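Myo-inositol 2-dehydrogenase (Thermotoga maritima, PDB 3EZY) catalyses the NAD(+)-dependent oxidation of myo-inositol to scyllo-inosose, and so probably serves in a myo-inositol degradation pathway. Local coordinates at residues D38-M43 and A52-H57; V68-S73 and S78-A83; I16-L21 and E45-E50; D25-Y30 and T291-V296. All coordinates share one frame; numbering follows the deposited sequence.

Contact 1 (D38-M43 and A52-H57); sequences DRLREM and AYKDPH
Leu40 and Ala52 are where the backbones of 38-43 and 52-57 come nearest, their CA atoms 6.6 Å apart. The first segment is helical throughout; the second leaves the edge strand 51-53 and turns into helix 56-61. Together they belong to the beta-alpha-beta unit 27-33, 37-47, 51-53 of the Rossmann-type domain, with the helix lying against the last strand of its own crossover. Leu40 supplies the helix side of every close approach. Its CG is anti to the backbone N (chi1 -166°), which sends both methyls to segment 52-57: CD1 lies 3.7 Å from Ala52 CB, while CD2 sits 3.7 Å from the carbonyl carbon of Tyr53. CD2 also approaches the aliphatic start of Lys54, at CG. Ile32 of strand 27-33 touches both Leu40 and Ala52, extending the apolar patch over the neighbouring strand. Putting an alanine at Leu40 would probably take away the partner that Ala52 CB has on helix 37-47 and open a gap between helix and strand. No hydrogen bond joins the two segments. Beyond the strand, Asp55 is the N-cap residue of helix 56-61: its OD1 accepts from His57 N at 3.0 Å, with the donor 55° out of the carboxylate plane.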
# COMPACT_ATOMS: atom_id res chain seq x y z
N ASP A 38 -2.51 -43.69 21.66
CA ASP A 38 -1.36 -42.90 22.13
C ASP A 38 -1.60 -41.40 22.00
O ASP A 38 -1.20 -40.63 22.89
CB ASP A 38 -0.08 -43.32 21.43
CG ASP A 38 0.25 -44.78 21.67
OD1 ASP A 38 0.84 -45.10 22.74
OD2 ASP A 38 -0.12 -45.59 20.77
N ARG A 39 -2.26 -41.00 20.92
CA ARG A 39 -2.76 -39.63 20.75
C ARG A 39 -3.60 -39.21 21.96
O ARG A 39 -3.31 -38.20 22.62
CB ARG A 39 -3.58 -39.56 19.46
CG ARG A 39 -4.02 -38.12 19.04
CD ARG A 39 -2.83 -37.22 18.72
NE ARG A 39 -3.23 -35.85 18.45
CZ ARG A 39 -2.44 -34.79 18.59
NH1 ARG A 39 -1.18 -34.95 19.00
NH2 ARG A 39 -2.91 -33.55 18.33
N LEU A 40 -4.64 -39.99 22.26
CA LEU A 40 -5.46 -39.77 23.45
C LEU A 40 -4.64 -39.65 24.76
O LEU A 40 -4.79 -38.69 25.51
CB LEU A 40 -6.42 -40.95 23.57
CG LEU A 40 -7.59 -40.77 24.54
CD1 LEU A 40 -8.34 -39.49 24.15
CD2 LEU A 40 -8.48 -42.01 24.45
N ARG A 41 -3.77 -40.64 25.04
CA ARG A 41 -2.88 -40.62 26.20
C ARG A 41 -2.05 -39.36 26.26
O ARG A 41 -1.95 -38.69 27.31
CB ARG A 41 -1.79 -41.70 26.06
CG ARG A 41 -2.10 -43.08 26.44
CD ARG A 41 -0.79 -43.87 26.29
NE ARG A 41 -0.11 -44.05 27.56
CZ ARG A 41 0.71 -45.07 27.82
NH1 ARG A 41 0.95 -45.99 26.90
NH2 ARG A 41 1.29 -45.21 29.01
N GLU A 42 -1.39 -39.07 25.15
CA GLU A 42 -0.49 -37.92 25.14
C GLU A 42 -1.22 -36.61 25.36
O GLU A 42 -0.75 -35.76 26.11
CB GLU A 42 0.36 -37.91 23.87
CG GLU A 42 1.54 -38.88 24.07
CD GLU A 42 2.17 -39.34 22.76
OE1 GLU A 42 1.83 -38.78 21.69
OE2 GLU A 42 3.01 -40.27 22.82
N MET A 43 -2.37 -36.44 24.74
CA MET A 43 -3.10 -35.17 24.87
C MET A 43 -3.74 -35.06 26.25
O MET A 43 -3.85 -33.97 26.81
CB MET A 43 -4.15 -34.99 23.77
CG MET A 43 -3.63 -34.30 22.44
SD MET A 43 -2.64 -32.79 22.70
CE MET A 43 -1.02 -33.45 22.41
N ALA A 52 -10.56 -39.18 29.38
CA ALA A 52 -10.20 -39.44 28.01
C ALA A 52 -10.93 -40.70 27.62
O ALA A 52 -10.82 -41.70 28.31
CB ALA A 52 -8.68 -39.63 27.88
N TYR A 53 -11.67 -40.67 26.52
CA TYR A 53 -12.48 -41.82 26.12
C TYR A 53 -12.11 -42.33 24.74
O TYR A 53 -12.10 -41.56 23.77
CB TYR A 53 -13.96 -41.41 26.08
CG TYR A 53 -14.57 -41.06 27.41
CD1 TYR A 53 -14.88 -42.07 28.35
CD2 TYR A 53 -14.90 -39.76 27.73
CE1 TYR A 53 -15.47 -41.76 29.57
CE2 TYR A 53 -15.48 -39.44 28.95
CZ TYR A 53 -15.76 -40.45 29.87
OH TYR A 53 -16.35 -40.15 31.08
N LYS A 54 -11.87 -43.63 24.63
CA LYS A 54 -11.67 -44.27 23.32
C LYS A 54 -12.95 -44.28 22.51
O LYS A 54 -12.93 -44.07 21.30
CB LYS A 54 -11.18 -45.71 23.48
CG LYS A 54 -9.73 -45.83 23.82
CD LYS A 54 -9.31 -47.31 23.93
CE LYS A 54 -10.02 -48.15 22.84
NZ LYS A 54 -9.12 -49.27 22.36
N ASP A 55 -14.07 -44.50 23.17
CA ASP A 55 -15.36 -44.55 22.49
C ASP A 55 -16.07 -43.21 22.65
O ASP A 55 -16.35 -42.81 23.76
CB ASP A 55 -16.18 -45.65 23.15
CG ASP A 55 -17.59 -45.75 22.58
OD1 ASP A 55 -17.95 -44.94 21.68
OD2 ASP A 55 -18.33 -46.65 23.06
N PRO A 56 -16.35 -42.50 21.55
CA PRO A 56 -16.91 -41.14 21.68
C PRO A 56 -18.30 -41.11 22.30
O PRO A 56 -18.71 -40.07 22.86
CB PRO A 56 -17.03 -40.65 20.22
CG PRO A 56 -16.92 -41.89 19.36
CD PRO A 56 -16.06 -42.87 20.15
N HIS A 57 -19.02 -42.22 22.19
CA HIS A 57 -20.37 -42.36 22.78
C HIS A 57 -20.33 -42.32 24.30
O HIS A 57 -21.21 -41.76 24.93
CB HIS A 57 -21.05 -43.63 22.26
CG HIS A 57 -21.48 -43.52 20.84
ND1 HIS A 57 -22.65 -42.88 20.47
CD2 HIS A 57 -20.88 -43.91 19.69
CE1 HIS A 57 -22.76 -42.90 19.16
NE2 HIS A 57 -21.70 -43.52 18.65

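Contact 2 (V68-S73 and S78-A83); sequences VLVCSS and SELVIA
Ser72 OG meets Leu80 CD1 at 3.3 Å and is hydrogen-bonded to the hydroxyl OG1 of Thr76, in the turn that leads into helix 77-86. Its chi1 of 48°, with OG between the backbone N and the carbonyl carbon, puts the hydroxyl where it meets that methyl. The carbonyl O of Ser72 is held separately, by a hydrogen bond from His77 NE2. The rest of the contact is apolar. Val70, on strand 67-70, points toward the helix, and its CA is 7.1 Å from Leu80 CA. Val70 CG1 lies 4.1 Å from Leu80 CD1, and both Val70 methyls reach Leu80 CB. The second branch, Val70 CG2, also meets Val81 CG2 at 4.2 Å, with the two valine side chains crossing at about a right angle. This is the strand-to-helix half of the beta-alpha-beta unit 67-70, 77-86, 90-94 in the Rossmann-type domain. Leu80 continues onto Ile8 and Pro56, whereas Val81 turns to Val91 and Met107. With no hydrogen bond directly between the segments, they meet through methyl packing and a hydroxyl laid against the Leu80 methyl, while the bonds of Ser72 to Thr76 and His77 tie the end of the strand segment to the start of helix 77-86.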
# COMPACT_ATOMS: atom_id res chain seq x y z
N VAL A 68 -20.62 -30.59 23.28
CA VAL A 68 -19.65 -31.44 22.62
C VAL A 68 -19.16 -30.79 21.33
O VAL A 68 -19.97 -30.24 20.57
CB VAL A 68 -20.32 -32.78 22.25
CG1 VAL A 68 -19.36 -33.69 21.53
CG2 VAL A 68 -20.85 -33.49 23.51
N LEU A 69 -17.85 -30.88 21.08
CA LEU A 69 -17.29 -30.48 19.78
C LEU A 69 -16.98 -31.72 18.97
O LEU A 69 -16.06 -32.48 19.31
CB LEU A 69 -16.00 -29.65 19.94
CG LEU A 69 -16.02 -28.51 20.97
CD1 LEU A 69 -14.75 -27.61 20.89
CD2 LEU A 69 -17.26 -27.59 20.87
N VAL A 70 -17.75 -31.96 17.91
CA VAL A 70 -17.52 -33.10 17.01
C VAL A 70 -16.49 -32.70 15.93
O VAL A 70 -16.80 -31.92 15.01
CB VAL A 70 -18.85 -33.59 16.35
CG1 VAL A 70 -18.58 -34.68 15.34
CG2 VAL A 70 -19.88 -34.03 17.44
N CYS A 71 -15.26 -33.25 16.04
CA CYS A 71 -14.16 -32.87 15.15
C CYS A 71 -13.51 -34.12 14.60
O CYS A 71 -12.32 -34.13 14.34
CB CYS A 71 -13.10 -32.07 15.92
SG CYS A 71 -13.71 -30.66 16.87
N SER A 72 -14.29 -35.17 14.45
CA SER A 72 -13.77 -36.45 13.99
C SER A 72 -14.01 -36.50 12.49
O SER A 72 -14.52 -35.55 11.90
CB SER A 72 -14.56 -37.55 14.68
OG SER A 72 -15.94 -37.24 14.53
N SER A 73 -13.67 -37.62 11.86
CA SER A 73 -13.84 -37.72 10.41
C SER A 73 -15.30 -37.47 9.99
O SER A 73 -16.24 -37.75 10.74
CB SER A 73 -13.33 -39.06 9.89
OG SER A 73 -14.20 -40.07 10.35
N SER A 78 -22.57 -37.42 11.31
CA SER A 78 -23.99 -37.64 11.43
C SER A 78 -24.32 -38.48 12.67
O SER A 78 -25.13 -38.11 13.49
CB SER A 78 -24.51 -38.38 10.19
OG SER A 78 -25.91 -38.28 10.19
N GLU A 79 -23.68 -39.64 12.77
CA GLU A 79 -23.92 -40.50 13.92
C GLU A 79 -23.67 -39.80 15.26
O GLU A 79 -24.48 -39.90 16.17
CB GLU A 79 -23.07 -41.77 13.85
CG GLU A 79 -23.19 -42.57 15.17
CD GLU A 79 -22.12 -43.64 15.31
OE1 GLU A 79 -21.88 -44.13 16.45
OE2 GLU A 79 -21.49 -43.99 14.28
N LEU A 80 -22.54 -39.12 15.39
CA LEU A 80 -22.20 -38.45 16.62
C LEU A 80 -23.13 -37.31 16.94
O LEU A 80 -23.50 -37.15 18.09
CB LEU A 80 -20.75 -37.95 16.60
CG LEU A 80 -19.77 -39.14 16.52
CD1 LEU A 80 -18.34 -38.66 16.32
CD2 LEU A 80 -19.94 -40.00 17.82
N VAL A 81 -23.48 -36.50 15.94
CA VAL A 81 -24.36 -35.36 16.24
C VAL A 81 -25.78 -35.86 16.64
O VAL A 81 -26.43 -35.30 17.52
CB VAL A 81 -24.45 -34.40 15.03
CG1 VAL A 81 -25.70 -33.45 15.18
CG2 VAL A 81 -23.16 -33.58 14.90
N ILE A 82 -26.26 -36.90 15.98
CA ILE A 82 -27.59 -37.43 16.38
C ILE A 82 -27.56 -38.04 17.79
O ILE A 82 -28.49 -37.86 18.59
CB ILE A 82 -28.15 -38.43 15.33
CG1 ILE A 82 -28.40 -37.70 14.02
CG2 ILE A 82 -29.45 -39.13 15.88
CD1 ILE A 82 -28.69 -38.60 12.87
N ALA A 83 -26.47 -38.72 18.11
CA ALA A 83 -26.18 -39.20 19.45
C ALA A 83 -26.13 -38.06 20.49
O ALA A 83 -26.66 -38.20 21.61
CB ALA A 83 -24.84 -40.00 19.44

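Contact 3 (I16-L21 and E45-E50)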
# COMPACT_ATOMS: atom_id res chain seq x y z
N ILE A 16 -6.59 -27.76 18.08
CA ILE A 16 -6.74 -26.33 18.23
C ILE A 16 -7.86 -25.97 19.20
O ILE A 16 -7.67 -25.15 20.11
CB ILE A 16 -6.93 -25.65 16.86
CG1 ILE A 16 -5.61 -25.73 16.09
CG2 ILE A 16 -7.39 -24.16 17.02
CD1 ILE A 16 -5.72 -25.36 14.58
N HIS A 17 -9.05 -26.54 19.01
CA HIS A 17 -10.20 -26.21 19.91
C HIS A 17 -9.87 -26.58 21.38
O HIS A 17 -10.11 -25.78 22.31
CB HIS A 17 -11.48 -26.94 19.45
CG HIS A 17 -12.06 -26.41 18.18
ND1 HIS A 17 -12.37 -25.07 18.01
CD2 HIS A 17 -12.47 -27.04 17.05
CE1 HIS A 17 -12.92 -24.90 16.82
NE2 HIS A 17 -12.99 -26.08 16.22
N ALA A 18 -9.32 -27.78 21.57
CA ALA A 18 -9.01 -28.29 22.92
C ALA A 18 -8.01 -27.37 23.63
O ALA A 18 -8.16 -27.09 24.82
CB ALA A 18 -8.42 -29.70 22.83
N GLU A 19 -6.98 -26.93 22.90
CA GLU A 19 -5.98 -25.99 23.44
C GLU A 19 -6.58 -24.61 23.70
O GLU A 19 -6.27 -24.01 24.74
CB GLU A 19 -4.73 -25.95 22.54
CG GLU A 19 -3.87 -27.24 22.73
CD GLU A 19 -2.80 -27.44 21.66
OE1 GLU A 19 -2.63 -26.55 20.79
OE2 GLU A 19 -2.13 -28.51 21.69
N ASN A 20 -7.46 -24.14 22.82
CA ASN A 20 -8.12 -22.83 23.00
C ASN A 20 -9.00 -22.76 24.23
O ASN A 20 -9.25 -21.69 24.77
CB ASN A 20 -8.95 -22.42 21.75
CG ASN A 20 -8.07 -21.86 20.61
OD1 ASN A 20 -6.90 -21.57 20.80
ND2 ASN A 20 -8.65 -21.70 19.42
N LEU A 21 -9.51 -23.90 24.68
CA LEU A 21 -10.36 -23.90 25.86
C LEU A 21 -9.72 -23.29 27.12
O LEU A 21 -10.43 -22.76 27.95
CB LEU A 21 -10.99 -25.26 26.10
CG LEU A 21 -12.20 -25.40 25.15
CD1 LEU A 21 -12.62 -26.85 24.91
CD2 LEU A 21 -13.41 -24.57 25.61
N GLU A 45 -2.45 -36.06 28.98
CA GLU A 45 -1.41 -35.60 29.87
C GLU A 45 -0.93 -34.18 29.55
O GLU A 45 -0.71 -33.38 30.47
CB GLU A 45 -0.25 -36.57 29.90
CG GLU A 45 0.49 -36.50 31.20
CD GLU A 45 1.81 -37.20 31.13
OE1 GLU A 45 2.24 -37.53 30.00
OE2 GLU A 45 2.41 -37.42 32.21
N LYS A 46 -0.77 -33.85 28.27
CA LYS A 46 -0.34 -32.50 27.91
C LYS A 46 -1.35 -31.47 28.42
O LYS A 46 -0.98 -30.45 29.02
CB LYS A 46 -0.19 -32.38 26.39
CG LYS A 46 0.48 -31.09 25.87
CD LYS A 46 0.35 -31.02 24.34
CE LYS A 46 1.03 -29.77 23.75
NZ LYS A 46 0.16 -28.56 23.86
N LEU A 47 -2.64 -31.74 28.23
CA LEU A 47 -3.61 -30.70 28.57
C LEU A 47 -4.25 -30.84 29.95
O LEU A 47 -5.11 -30.05 30.32
CB LEU A 47 -4.69 -30.59 27.47
CG LEU A 47 -4.21 -30.27 26.05
CD1 LEU A 47 -5.37 -30.13 25.12
CD2 LEU A 47 -3.35 -29.00 26.00
N GLY A 48 -3.85 -31.85 30.72
CA GLY A 48 -4.44 -32.07 32.05
C GLY A 48 -5.95 -32.28 31.99
O GLY A 48 -6.69 -31.65 32.72
N VAL A 49 -6.42 -33.16 31.11
CA VAL A 49 -7.86 -33.34 30.94
C VAL A 49 -8.35 -34.41 31.92
O VAL A 49 -7.73 -35.44 32.05
CB VAL A 49 -8.22 -33.80 29.49
CG1 VAL A 49 -9.71 -33.74 29.28
CG2 VAL A 49 -7.50 -32.94 28.47
N GLU A 50 -9.48 -34.16 32.56
CA GLU A 50 -10.09 -35.14 33.47
C GLU A 50 -10.37 -36.53 32.90
O GLU A 50 -10.02 -37.54 33.51
CB GLU A 50 -11.39 -34.60 34.04
CG GLU A 50 -11.22 -34.10 35.44
CD GLU A 50 -11.29 -32.61 35.55
OE1 GLU A 50 -11.09 -32.12 36.68
OE2 GLU A 50 -11.54 -31.91 34.55
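Two helices of the Rossmann-type nucleotide-binding domain meet here: the C-terminal part of helix 12-20, which follows strand 3-8, the first in chain order, and the end of helix 37-47. Glu19 and Leu47 have the nearest CA atoms, 7.4 Å apart. Leu47 touches helix 12-20 with both of its methyls. CD1 lies 3.8 Å from Ala18 CB, and CD2 lies 3.7 Å from Glu19 CG, so the aliphatic part of the glutamate serves as an apolar surface. The Glu19 and Leu47 side chains cross at about a right angle. On the sheet side, Ala18 and Leu47 both touch Leu29 of strand 27-33, which places this helix pair over one face of the parallel sheet. Gly9 and Gly11 between strand 3-8 and helix 12-20, with Gly14 in the helix's first turn, match the Rossmann GxGxxG pattern, consistent with the NAD(+) dependence of the enzyme. At the polar end, Lys46 NZ donates to Glu19 OE2 at 3.2 Å in a salt bridge. The ammonium approaches from above the carboxylate, 63° out of its plane. The lysine chain is extended as far as CE and bends at its last torsion (chi4 -82°), which turns NZ to the carboxylate. A glutamine in place of Glu19 would probably leave the Lys46 ammonium without its opposite charge. The other oxygen, Glu19 OE1, has a long, weak ion pair with Arg282 of helix 277-298. Just past Leu47, Gly48 leaves the helix with a positive phi of 59°, a conformation that favours glycine.

Contact 4 (D25-Y30 and T291-V296); sequences DDAILY and TFIKNV
Apolar packing between Ala27 and Ile293 carries this contact, which sets strand 27-33 of the Rossmann-type parallel sheet against helix 277-298, a helix far along the sequence. The CA atoms of these two residues are 7.2 Å apart, and both side chains point toward the other segment. Ile293 CD1 reaches Ala27 CB at 3.4 Å, tighter than usual for two carbons. Its CG1 is anti to the carbonyl carbon (chi1 -69°) and the chain then runs on extended (chi2 163°), which carries CD1 out to the alanine. The other branch, Ile293 CG2, is 4.1 Å from Ala27 CB, so the single methyl is met by both arms of the isoleucine. Neighbouring side chains continue this packing: Phe292 touches Ala67 and Leu69 of strand 67-70, and Val296 touches Leu3 of strand 3-8. Helix 277-298 therefore lies across three strands of the sheet. Polar bonding adds one link: Lys297, the residue after segment 291-296, donates from NZ to Asp26 O, in the loop just before the strand. Within the helix, one face of the Phe292 ring is met by Val296 CG2, 3.8 Å above the ring plane and offset toward the rim.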
# COMPACT_ATOMS: atom_id res chain seq x y z
N ASP A 25 -12.90 -18.37 29.06
CA ASP A 25 -13.36 -18.63 30.38
C ASP A 25 -14.81 -18.91 30.65
O ASP A 25 -15.70 -18.64 29.83
CB ASP A 25 -12.68 -17.78 31.44
CG ASP A 25 -11.44 -18.47 31.98
OD1 ASP A 25 -11.33 -18.59 33.23
OD2 ASP A 25 -10.61 -18.94 31.15
N ASP A 26 -14.98 -19.53 31.80
CA ASP A 26 -16.18 -20.26 32.10
C ASP A 26 -16.55 -21.25 31.00
O ASP A 26 -17.73 -21.47 30.70
CB ASP A 26 -17.29 -19.30 32.50
CG ASP A 26 -17.08 -18.76 33.90
OD1 ASP A 26 -16.10 -17.99 34.10
OD2 ASP A 26 -17.88 -19.12 34.81
N ALA A 27 -15.52 -21.83 30.40
CA ALA A 27 -15.66 -23.09 29.69
C ALA A 27 -14.42 -23.93 30.04
O ALA A 27 -13.31 -23.41 30.02
CB ALA A 27 -15.75 -22.85 28.20
N ILE A 28 -14.58 -25.19 30.40
CA ILE A 28 -13.38 -26.01 30.53
C ILE A 28 -13.38 -27.25 29.69
O ILE A 28 -14.42 -27.84 29.42
CB ILE A 28 -13.01 -26.45 31.99
CG1 ILE A 28 -14.03 -27.44 32.56
CG2 ILE A 28 -12.71 -25.25 32.91
CD1 ILE A 28 -13.37 -28.46 33.44
N LEU A 29 -12.18 -27.65 29.32
CA LEU A 29 -11.97 -28.92 28.65
C LEU A 29 -12.06 -30.04 29.68
O LEU A 29 -11.13 -30.23 30.46
CB LEU A 29 -10.58 -28.95 28.02
CG LEU A 29 -10.24 -30.23 27.25
CD1 LEU A 29 -11.21 -30.47 26.07
CD2 LEU A 29 -8.85 -30.08 26.74
N TYR A 30 -13.16 -30.78 29.67
CA TYR A 30 -13.40 -31.82 30.66
C TYR A 30 -13.06 -33.19 30.13
O TYR A 30 -12.60 -34.05 30.89
CB TYR A 30 -14.85 -31.79 31.15
CG TYR A 30 -15.23 -32.96 32.02
CD1 TYR A 30 -14.95 -32.96 33.37
CD2 TYR A 30 -15.87 -34.07 31.49
CE1 TYR A 30 -15.29 -34.03 34.17
CE2 TYR A 30 -16.21 -35.14 32.28
CZ TYR A 30 -15.92 -35.11 33.62
OH TYR A 30 -16.27 -36.18 34.44
N THR A 291 -17.96 -17.97 20.75
CA THR A 291 -19.33 -17.63 20.32
C THR A 291 -20.28 -18.79 20.60
O THR A 291 -21.38 -18.58 21.11
CB THR A 291 -19.42 -17.22 18.82
OG1 THR A 291 -18.51 -16.13 18.57
CG2 THR A 291 -20.84 -16.77 18.44
N PHE A 292 -19.84 -19.99 20.24
CA PHE A 292 -20.57 -21.22 20.56
C PHE A 292 -20.88 -21.33 22.07
O PHE A 292 -22.00 -21.66 22.48
CB PHE A 292 -19.76 -22.47 20.12
CG PHE A 292 -20.41 -23.79 20.54
CD1 PHE A 292 -21.65 -24.14 20.04
CD2 PHE A 292 -19.78 -24.64 21.45
CE1 PHE A 292 -22.28 -25.32 20.41
CE2 PHE A 292 -20.39 -25.85 21.83
CZ PHE A 292 -21.65 -26.18 21.31
N ILE A 293 -19.88 -21.09 22.89
CA ILE A 293 -20.03 -21.12 24.35
C ILE A 293 -21.00 -20.03 24.85
O ILE A 293 -21.86 -20.31 25.68
CB ILE A 293 -18.65 -20.96 25.00
CG1 ILE A 293 -17.83 -22.22 24.74
CG2 ILE A 293 -18.77 -20.64 26.52
CD1 ILE A 293 -16.33 -22.02 24.97
N LYS A 294 -20.87 -18.81 24.34
CA LYS A 294 -21.82 -17.73 24.59
C LYS A 294 -23.25 -18.14 24.22
O LYS A 294 -24.18 -17.92 25.00
CB LYS A 294 -21.46 -16.48 23.78
CG LYS A 294 -22.44 -15.28 23.99
CD LYS A 294 -22.10 -14.04 23.14
CE LYS A 294 -22.34 -14.28 21.63
NZ LYS A 294 -23.78 -14.03 21.19
N ASN A 295 -23.44 -18.75 23.04
CA ASN A 295 -24.80 -19.11 22.63
C ASN A 295 -25.36 -20.15 23.62
O ASN A 295 -26.51 -20.07 24.04
CB ASN A 295 -24.86 -19.76 21.24
CG ASN A 295 -24.32 -18.88 20.13
OD1 ASN A 295 -23.81 -19.40 19.15
ND2 ASN A 295 -24.47 -17.55 20.26
N VAL A 296 -24.54 -21.15 23.93
CA VAL A 296 -24.91 -22.17 24.91
C VAL A 296 -25.26 -21.60 26.28
O VAL A 296 -26.34 -21.85 26.81
CB VAL A 296 -23.82 -23.23 25.07
CG1 VAL A 296 -24.13 -24.14 26.29
CG2 VAL A 296 -23.70 -24.04 23.80

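Overall arrangement
From the N terminus, helix 12-20 opens contact 3 and strand 27-33 opens contact 4. Helix 37-47 then opens contact 1 and closes contact 3, so contacts 1 and 3 cross along the chain. Contact 1 closes at strand 51-53 and the start of helix 56-61; contact 2 follows in series, a short loop between strand 67-70 and helix 77-86. Contact 4 closes only at helix 277-298, nesting contacts 1 and 2 inside its long loop and crossing contact 3. Val49 on Leu29 joins contacts 3 and 4, and His17 on Cys71 joins contacts 3 and 2. Contacts 1 and 2 tie helices to strands of the parallel sheet, contact 3 ties two helices together on it, and contact 4 brings a distant helix onto it.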